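Local coordinates for protein copper-transporting ATPase PAA2, chloroplastic (Arabidopsis thaliana, PDB 5LBK) that mediates ATP-driven copper transfer across the chloroplast thylakoid membrane, this chain being its nucleotide-binding (N) domain, at residues P51-Q56 with A66-R71; D83-K88 with G122-G127. All coordinates share one frame; numbering follows the deposited sequence.

Interaction 1: P51-Q56 with A66-R71; sequences PETRGQ and AEIDGR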
ATOM      1  N   PRO A  51       7.719  -1.067 -10.355  1.00 64.36           N
ATOM      2  CA  PRO A  51       9.007  -0.365 -10.374  1.00 66.60           C
ATOM      3  C   PRO A  51      10.060  -1.075  -9.534  1.00 65.73           C
ATOM      4  O   PRO A  51       9.765  -1.833  -8.603  1.00 62.29           O
ATOM      5  CB  PRO A  51       8.682   1.010  -9.790  1.00 64.68           C
ATOM      6  CG  PRO A  51       7.509   0.767  -8.927  1.00 62.52           C
ATOM      7  CD  PRO A  51       6.683  -0.273  -9.682  1.00 61.04           C
ATOM      8  N   GLU A  52      11.312  -0.804  -9.887  1.00 69.26           N
ATOM      9  CA  GLU A  52      12.435  -1.475  -9.258  1.00 69.67           C
ATOM     10  C   GLU A  52      12.664  -0.934  -7.850  1.00 67.02           C
ATOM     11  O   GLU A  52      12.290   0.191  -7.509  1.00 64.40           O
ATOM     12  CB  GLU A  52      13.703  -1.306 -10.096  1.00 75.18           C
ATOM     13  CG  GLU A  52      13.616  -1.893 -11.502  1.00 79.55           C
ATOM     14  CD  GLU A  52      13.544  -3.410 -11.521  1.00 85.77           C
ATOM     15  OE1 GLU A  52      13.602  -4.022 -10.440  1.00 94.10           O
ATOM     16  OE2 GLU A  52      13.443  -3.992 -12.625  1.00 99.44           O
ATOM     17  N   THR A  53      13.277  -1.768  -7.019  1.00 64.96           N
ATOM     18  CA  THR A  53      13.643  -1.363  -5.674  1.00 62.10           C
ATOM     19  C   THR A  53      14.951  -2.028  -5.290  1.00 64.28           C
ATOM     20  O   THR A  53      15.144  -3.215  -5.555  1.00 65.61           O
ATOM     21  CB  THR A  53      12.586  -1.751  -4.643  1.00 56.89           C
ATOM     22  OG1 THR A  53      12.444  -3.174  -4.608  1.00 62.70           O
ATOM     23  CG2 THR A  53      11.280  -1.126  -4.976  1.00 63.18           C
ATOM     24  N   ARG A  54      15.824  -1.280  -4.627  1.00 67.88           N
ATOM     25  CA  ARG A  54      17.011  -1.867  -4.026  1.00 66.56           C
ATOM     26  C   ARG A  54      16.928  -1.613  -2.528  1.00 64.31           C
ATOM     27  O   ARG A  54      17.271  -0.533  -2.042  1.00 62.47           O
ATOM     28  CB  ARG A  54      18.310  -1.316  -4.606  1.00 71.89           C
ATOM     29  CG  ARG A  54      19.545  -1.804  -3.826  1.00 76.08           C
ATOM     30  CD  ARG A  54      20.796  -1.880  -4.701  1.00 80.28           C
ATOM     31  NE  ARG A  54      21.922  -2.539  -4.031  1.00 82.65           N
ATOM     32  CZ  ARG A  54      22.104  -3.859  -3.972  1.00 83.64           C
ATOM     33  NH1 ARG A  54      23.169  -4.350  -3.348  1.00 86.26           N
ATOM     34  NH2 ARG A  54      21.222  -4.698  -4.520  1.00 89.44           N
ATOM     35  N   GLY A  55      16.480  -2.609  -1.813  1.00 59.59           N
ATOM     36  CA  GLY A  55      16.520  -2.509  -0.380  1.00 64.57           C
ATOM     37  C   GLY A  55      15.124  -2.341   0.178  1.00 51.40           C
ATOM     38  O   GLY A  55      14.236  -1.736  -0.442  1.00 50.61           O
ATOM     39  N   GLN A  56      14.922  -2.900   1.360  1.00 32.71           N
ATOM     40  CA  GLN A  56      13.616  -2.870   1.996  1.00 26.58           C
ATOM     41  C   GLN A  56      13.839  -3.122   3.459  1.00 22.76           C
ATOM     42  O   GLN A  56      14.863  -3.717   3.869  1.00 23.88           O
ATOM     43  CB  GLN A  56      12.602  -3.874   1.420  1.00 32.63           C
ATOM     44  CG  GLN A  56      12.850  -5.334   1.686  1.00 50.71           C
ATOM     45  CD  GLN A  56      13.609  -6.019   0.571  1.00 68.19           C
ATOM     46  OE1 GLN A  56      14.031  -5.391  -0.397  1.00 81.63           O
ATOM     47  NE2 GLN A  56      13.792  -7.317   0.709  1.00 76.11           N
ATOM     48  N   ALA A  66      10.033   0.427   1.430  1.00 27.70           N
ATOM     49  CA  ALA A  66      11.092   0.386   0.435  1.00 27.53           C
ATOM     50  C   ALA A  66      11.087   1.709  -0.306  1.00 26.83           C
ATOM     51  O   ALA A  66      10.065   2.397  -0.373  1.00 28.72           O
ATOM     52  CB  ALA A  66      10.894  -0.758  -0.572  1.00 24.83           C
ATOM     53  N   GLU A  67      12.228   2.044  -0.899  1.00 27.19           N
ATOM     54  CA  GLU A  67      12.328   3.281  -1.661  1.00 28.93           C
ATOM     55  C   GLU A  67      11.956   3.003  -3.116  1.00 30.24           C
ATOM     56  O   GLU A  67      12.554   2.137  -3.768  1.00 32.63           O
ATOM     57  CB  GLU A  67      13.732   3.872  -1.538  1.00 32.46           C
ATOM     58  CG  GLU A  67      13.767   5.319  -1.916  1.00 34.26           C
ATOM     59  CD  GLU A  67      15.094   6.029  -1.692  1.00 38.37           C
ATOM     60  OE1 GLU A  67      16.093   5.400  -1.253  1.00 44.05           O
ATOM     61  OE2 GLU A  67      15.119   7.244  -1.975  1.00 45.63           O
ATOM     62  N   ILE A  68      10.979   3.747  -3.618  1.00 30.69           N
ATOM     63  CA  ILE A  68      10.510   3.633  -5.002  1.00 32.94           C
ATOM     64  C   ILE A  68      10.758   4.954  -5.712  1.00 33.81           C
ATOM     65  O   ILE A  68      10.197   5.983  -5.323  1.00 35.83           O
ATOM     66  CB  ILE A  68       9.019   3.319  -5.084  1.00 28.46           C
ATOM     67  CG1 ILE A  68       8.560   2.238  -4.115  1.00 46.86           C
ATOM     68  CG2 ILE A  68       8.641   3.009  -6.546  1.00 40.59           C
ATOM     69  CD1 ILE A  68       9.212   0.992  -4.252  1.00 49.30           C
ATOM     70  N   ASP A  69      11.572   4.913  -6.754  1.00 37.90           N
ATOM     71  CA  ASP A  69      11.951   6.088  -7.536  1.00 46.87           C
ATOM     72  C   ASP A  69      12.207   7.312  -6.652  1.00 49.24           C
ATOM     73  O   ASP A  69      11.667   8.399  -6.864  1.00 58.42           O
ATOM     74  CB  ASP A  69      10.890   6.389  -8.589  1.00 56.34           C
ATOM     75  CG  ASP A  69      11.377   7.364  -9.621  1.00 80.04           C
ATOM     76  OD1 ASP A  69      12.018   6.918 -10.594  1.00 96.66           O
ATOM     77  OD2 ASP A  69      11.136   8.576  -9.451  1.00 88.85           O
ATOM     78  N   GLY A  70      13.069   7.137  -5.655  1.00 41.59           N
ATOM     79  CA  GLY A  70      13.545   8.270  -4.885  1.00 49.13           C
ATOM     80  C   GLY A  70      12.686   8.664  -3.702  1.00 42.26           C
ATOM     81  O   GLY A  70      13.040   9.614  -2.991  1.00 43.52           O
ATOM     82  N   ARG A  71      11.586   7.957  -3.453  1.00 39.92           N
ATOM     83  CA  ARG A  71      10.724   8.224  -2.309  1.00 34.43           C
ATOM     84  C   ARG A  71      10.391   6.942  -1.580  1.00 29.31           C
ATOM     85  O   ARG A  71      10.119   5.915  -2.207  1.00 32.82           O
ATOM     86  CB  ARG A  71       9.443   8.887  -2.739  1.00 40.42           C
ATOM     87  CG  ARG A  71       9.617  10.375  -3.045  1.00 53.58           C
ATOM     88  CD  ARG A  71       9.524  11.200  -1.753  1.00 42.40           C
ATOM     89  NE  ARG A  71      10.094  12.530  -1.925  1.00 51.39           N
ATOM     90  CZ  ARG A  71       9.489  13.561  -2.499  1.00 81.34           C
ATOM     91  NH1 ARG A  71       8.258  13.437  -2.975  1.00 95.32           N
ATOM     92  NH2 ARG A  71      10.133  14.722  -2.592  1.00 92.47           N
TER
HETATM   93  O   HOH W   1      15.345   1.323  -3.874  1.00 46.36           O
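At the outer edge of the antiparallel sheet of this P-type ATPase N-domain, Pro51 of the loop leading into edge strand 56-59 lies against Ile68, where strand 63-68 turns back in a hairpin. The main apolar touch is Pro51 on Ile68: the proline ring sets CG 3.5 Å from Ile68 CG2, a snug fit for two carbons, and the two side chains cross obliquely. With CG2 anti to its backbone N, Ile68 puts that methyl against Pro51. Thr53 brings its CG2 to 3.7 Å from Glu67 O. Farther along, the methyl of Ala66 rests 3.5 Å from Gly55 O, with Gln56 CB beside it. No direct hydrogen bond joins the two segments. The hairpin is instead closed on its own side by a type I' turn from Ile68 to Arg71, whose bond runs from Arg71 N to Ile68 O at 3.1 Å; Ile68 N to Arg71 O, at 2.7 Å, is the second bond of the pair. Ala66 pairs through its backbone with Val73 of strand 71-76. Ala26 of helix 17-27 touches both Pro51 and Ile68, joining the loop and the hairpin to that helix. Water supplies the polar link: one molecule accepts from Arg54 N at 2.8 Å and donates to Glu67 O at 2.9 Å.

Interaction 2: D83-K88 with G122-G127; sequences DRFLKK and GREGEG
Phe85, following helix 78-84, lays its ring over the backbone of Arg123 and Glu124, where strand 117-123 runs into the turn toward strand 127-134. This is the tight part. Glu124 N stands 3.5 Å above the ring plane, over its centre, and the same face carries Arg123 C, whereas Arg84 CB covers the opposite face. Phe85 CD1 is 3.4 Å from both Glu124 CA and CB, and CE2 is 3.5 Å from Gly122 C. With CG anti to its backbone N (chi1 -159°), Glu124 sets CG 3.5 Å from Phe85 CD1, the carboxylate turned 53° from the ring plane. An alanine in place of Phe85 would probably open a gap between Arg84 and the Arg123-Glu124 backbone, and leave Glu124 CB and CG without the ring they pack on. Where the two strands part, a classic beta bulge sets Glu126 and Gly127 against the single residue Arg123, whose O accepts from both their N atoms; Arg123 NH1 also forms a salt bridge with Glu126 OE1, which Tyr15 OH holds as well. The other side is looser and wetter. Lys87 lays CG 3.5 Å from Glu126 C, and its chain then leads away. One water joins Leu86 N to Glu124 OE2, and a second accepts from Lys87 N and Gly125 N. Lys88 NZ folds back to Phe85 O at 2.8 Å and also bonds Ser82 O of helix 78-84. Phe85 also touches Phe72 and Ala74 of strand 71-76, and its ring lies between Arg84 and the backbone of the sheet.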
ATOM      1  N   ASP A  83       2.474   6.461  10.663  1.00 25.68           N
ATOM      2  CA  ASP A  83       3.547   6.920  11.546  1.00 27.40           C
ATOM      3  C   ASP A  83       4.891   7.013  10.838  1.00 29.71           C
ATOM      4  O   ASP A  83       5.813   7.631  11.358  1.00 30.90           O
ATOM      5  CB  ASP A  83       3.710   5.964  12.754  1.00 31.18           C
ATOM      6  CG  ASP A  83       2.642   6.175  13.834  1.00 42.85           C
ATOM      7  OD1 ASP A  83       1.946   7.231  13.816  1.00 33.83           O
ATOM      8  OD2 ASP A  83       2.484   5.270  14.693  1.00 30.99           O
ATOM      9  N   ARG A  84       5.038   6.365   9.692  1.00 24.44           N
ATOM     10  CA  ARG A  84       6.321   6.296   9.010  0.56 23.40           C
ATOM     11  C   ARG A  84       6.770   7.642   8.467  1.00 35.91           C
ATOM     12  O   ARG A  84       7.981   7.880   8.351  1.00 34.72           O
ATOM     13  CB  ARG A  84       6.293   5.296   7.853  0.56 28.64           C
ATOM     14  CG  ARG A  84       6.177   3.828   8.219  0.56 21.86           C
ATOM     15  CD  ARG A  84       7.035   3.399   9.415  0.56 32.74           C
ATOM     16  NE  ARG A  84       8.472   3.478   9.164  0.56 42.13           N
ATOM     17  CZ  ARG A  84       9.403   2.969   9.975  0.56 35.30           C
ATOM     18  NH1 ARG A  84       9.041   2.340  11.081  0.56 39.46           N
ATOM     19  NH2 ARG A  84      10.694   3.088   9.684  0.56 28.80           N
ATOM     20  N   PHE A  85       5.828   8.537   8.124  1.00 31.54           N
ATOM     21  CA  PHE A  85       6.163   9.768   7.425  1.00 29.38           C
ATOM     22  C   PHE A  85       5.626  10.993   8.171  1.00 29.86           C
ATOM     23  O   PHE A  85       4.561  10.943   8.782  1.00 31.37           O
ATOM     24  CB  PHE A  85       5.589   9.753   5.999  1.00 33.95           C
ATOM     25  CG  PHE A  85       5.916   8.484   5.233  1.00 35.10           C
ATOM     26  CD1 PHE A  85       7.203   8.200   4.908  1.00 42.12           C
ATOM     27  CD2 PHE A  85       4.919   7.586   4.851  1.00 39.67           C
ATOM     28  CE1 PHE A  85       7.521   7.027   4.234  1.00 42.48           C
ATOM     29  CE2 PHE A  85       5.268   6.406   4.158  1.00 33.66           C
ATOM     30  CZ  PHE A  85       6.519   6.172   3.850  1.00 34.21           C
ATOM     31  N   LEU A  86       6.368  12.097   8.083  1.00 31.78           N
ATOM     32  CA  LEU A  86       5.992  13.306   8.819  1.00 42.39           C
ATOM     33  C   LEU A  86       4.725  13.929   8.248  1.00 44.76           C
ATOM     34  O   LEU A  86       3.905  14.488   8.986  1.00 33.89           O
ATOM     35  CB  LEU A  86       7.142  14.319   8.793  1.00 39.02           C
ATOM     36  CG  LEU A  86       6.904  15.666   9.518  1.00 45.76           C
ATOM     37  CD1 LEU A  86       6.853  15.513  11.031  1.00 51.65           C
ATOM     38  CD2 LEU A  86       7.963  16.706   9.170  1.00 51.67           C
ATOM     39  N   LYS A  87       4.549  13.855   6.938  1.00 34.67           N
ATOM     40  CA  LYS A  87       3.340  14.394   6.328  1.00 34.43           C
ATOM     41  C   LYS A  87       2.158  13.528   6.736  1.00 31.80           C
ATOM     42  O   LYS A  87       2.185  12.318   6.513  1.00 30.00           O
ATOM     43  CB  LYS A  87       3.484  14.408   4.810  1.00 35.97           C
ATOM     44  CG  LYS A  87       2.248  14.890   4.044  1.00 44.74           C
ATOM     45  CD  LYS A  87       2.062  16.384   4.166  1.00 54.04           C
ATOM     46  CE  LYS A  87       0.837  16.847   3.419  1.00 60.60           C
ATOM     47  NZ  LYS A  87       0.730  18.321   3.524  1.00 71.24           N
ATOM     48  N   LYS A  88       1.101  14.153   7.288  1.00 32.06           N
ATOM     49  CA  LYS A  88      -0.100  13.463   7.747  1.00 31.15           C
ATOM     50  C   LYS A  88      -1.277  13.862   6.866  1.00 35.64           C
ATOM     51  O   LYS A  88      -1.341  14.989   6.370  1.00 36.92           O
ATOM     52  CB  LYS A  88      -0.442  13.813   9.217  1.00 37.46           C
ATOM     53  CG  LYS A  88       0.702  13.696  10.201  1.00 45.32           C
ATOM     54  CD  LYS A  88       1.199  12.272  10.371  1.00 29.85           C
ATOM     55  CE  LYS A  88       2.406  12.248  11.241  1.00 36.66           C
ATOM     56  NZ  LYS A  88       3.068  10.913  11.183  1.00 28.50           N
ATOM     57  N   GLY A 122       1.330   4.124   1.956  1.00 21.75           N
ATOM     58  CA  GLY A 122       1.728   5.492   2.205  1.00 21.36           C
ATOM     59  C   GLY A 122       3.031   5.862   1.520  1.00 24.61           C
ATOM     60  O   GLY A 122       3.853   5.000   1.221  1.00 26.74           O
ATOM     61  N   ARG A 123       3.197   7.163   1.241  1.00 25.73           N
ATOM     62  CA  ARG A 123       4.405   7.662   0.566  1.00 28.84           C
ATOM     63  C   ARG A 123       4.976   8.901   1.239  1.00 28.40           C
ATOM     64  O   ARG A 123       4.224   9.820   1.567  1.00 30.44           O
ATOM     65  CB  ARG A 123       4.104   7.973  -0.899  1.00 27.47           C
ATOM     66  CG  ARG A 123       5.306   8.352  -1.707  1.00 29.00           C
ATOM     67  CD  ARG A 123       4.921   8.184  -3.143  1.00 35.52           C
ATOM     68  NE  ARG A 123       5.963   8.572  -4.044  1.00 42.75           N
ATOM     69  CZ  ARG A 123       6.188   9.812  -4.447  1.00 50.30           C
ATOM     70  NH1 ARG A 123       5.435  10.825  -4.022  1.00 51.52           N
ATOM     71  NH2 ARG A 123       7.190  10.029  -5.272  1.00 52.12           N
ATOM     72  N   GLU A 124       6.318   8.962   1.404  1.00 28.50           N
ATOM     73  CA  GLU A 124       6.914  10.082   2.120  1.00 29.47           C
ATOM     74  C   GLU A 124       6.566  11.372   1.379  1.00 35.82           C
ATOM     75  O   GLU A 124       6.605  11.432   0.150  1.00 39.73           O
ATOM     76  CB  GLU A 124       8.430   9.946   2.257  1.00 32.34           C
ATOM     77  CG  GLU A 124       9.023  10.805   3.430  1.00 33.84           C
ATOM     78  CD  GLU A 124      10.350  10.293   3.959  1.00 52.24           C
ATOM     79  OE1 GLU A 124      11.105   9.702   3.165  1.00 50.26           O
ATOM     80  OE2 GLU A 124      10.651  10.533   5.158  1.00 55.88           O
ATOM     81  N   GLY A 125       6.255  12.414   2.135  1.00 33.51           N
ATOM     82  CA  GLY A 125       5.856  13.684   1.566  1.00 36.26           C
ATOM     83  C   GLY A 125       4.383  13.805   1.257  1.00 36.71           C
ATOM     84  O   GLY A 125       3.940  14.896   0.880  1.00 38.44           O
ATOM     85  N   GLU A 126       3.607  12.730   1.406  1.00 34.00           N
ATOM     86  CA  GLU A 126       2.205  12.710   1.023  1.00 34.43           C
ATOM     87  C   GLU A 126       1.330  12.079   2.092  1.00 36.67           C
ATOM     88  O   GLU A 126       0.134  12.350   2.164  1.00 34.48           O
ATOM     89  CB  GLU A 126       1.999  11.913  -0.269  1.00 43.55           C
ATOM     90  CG  GLU A 126       2.570  12.531  -1.509  1.00 43.92           C
ATOM     91  CD  GLU A 126       2.069  11.824  -2.725  1.00 46.24           C
ATOM     92  OE1 GLU A 126       2.704  10.835  -3.133  1.00 35.84           O
ATOM     93  OE2 GLU A 126       1.003  12.226  -3.238  1.00 46.55           O
ATOM     94  N   GLY A 127       1.879  11.170   2.860  1.00 29.83           N
ATOM     95  CA  GLY A 127       1.061  10.421   3.803  1.00 26.82           C
ATOM     96  C   GLY A 127       0.365   9.237   3.152  1.00 21.53           C
ATOM     97  O   GLY A 127       0.850   8.663   2.176  1.00 26.67           O
TER
HETATM   98  O   HOH W   2       8.730  12.226   6.522  1.00 39.60           O
HETATM   99  O   HOH W   3       6.765  13.139   4.844  1.00 34.00           O

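The two contacts share one antiparallel sheet, their centres about 15 Å apart, and strand 71-76 adjoins both. Interaction 1 lies at the sheet's edge: small aliphatic groups of a loop rest on a hairpin backed by helix 17-27, with a single bridging water. Interaction 2 has one buried aromatic ring at its heart, set on strand and turn backbone, and an outer side where exposed Lys87 and partly exposed Glu124 and Glu126 lie, with two bridging waters. Neither has a direct hydrogen bond between its segments. They meet through Arg71, whose CG packs 3.3 Å from Arg123 NH2. In sequence, 51-71 is complete before 83-127 begins.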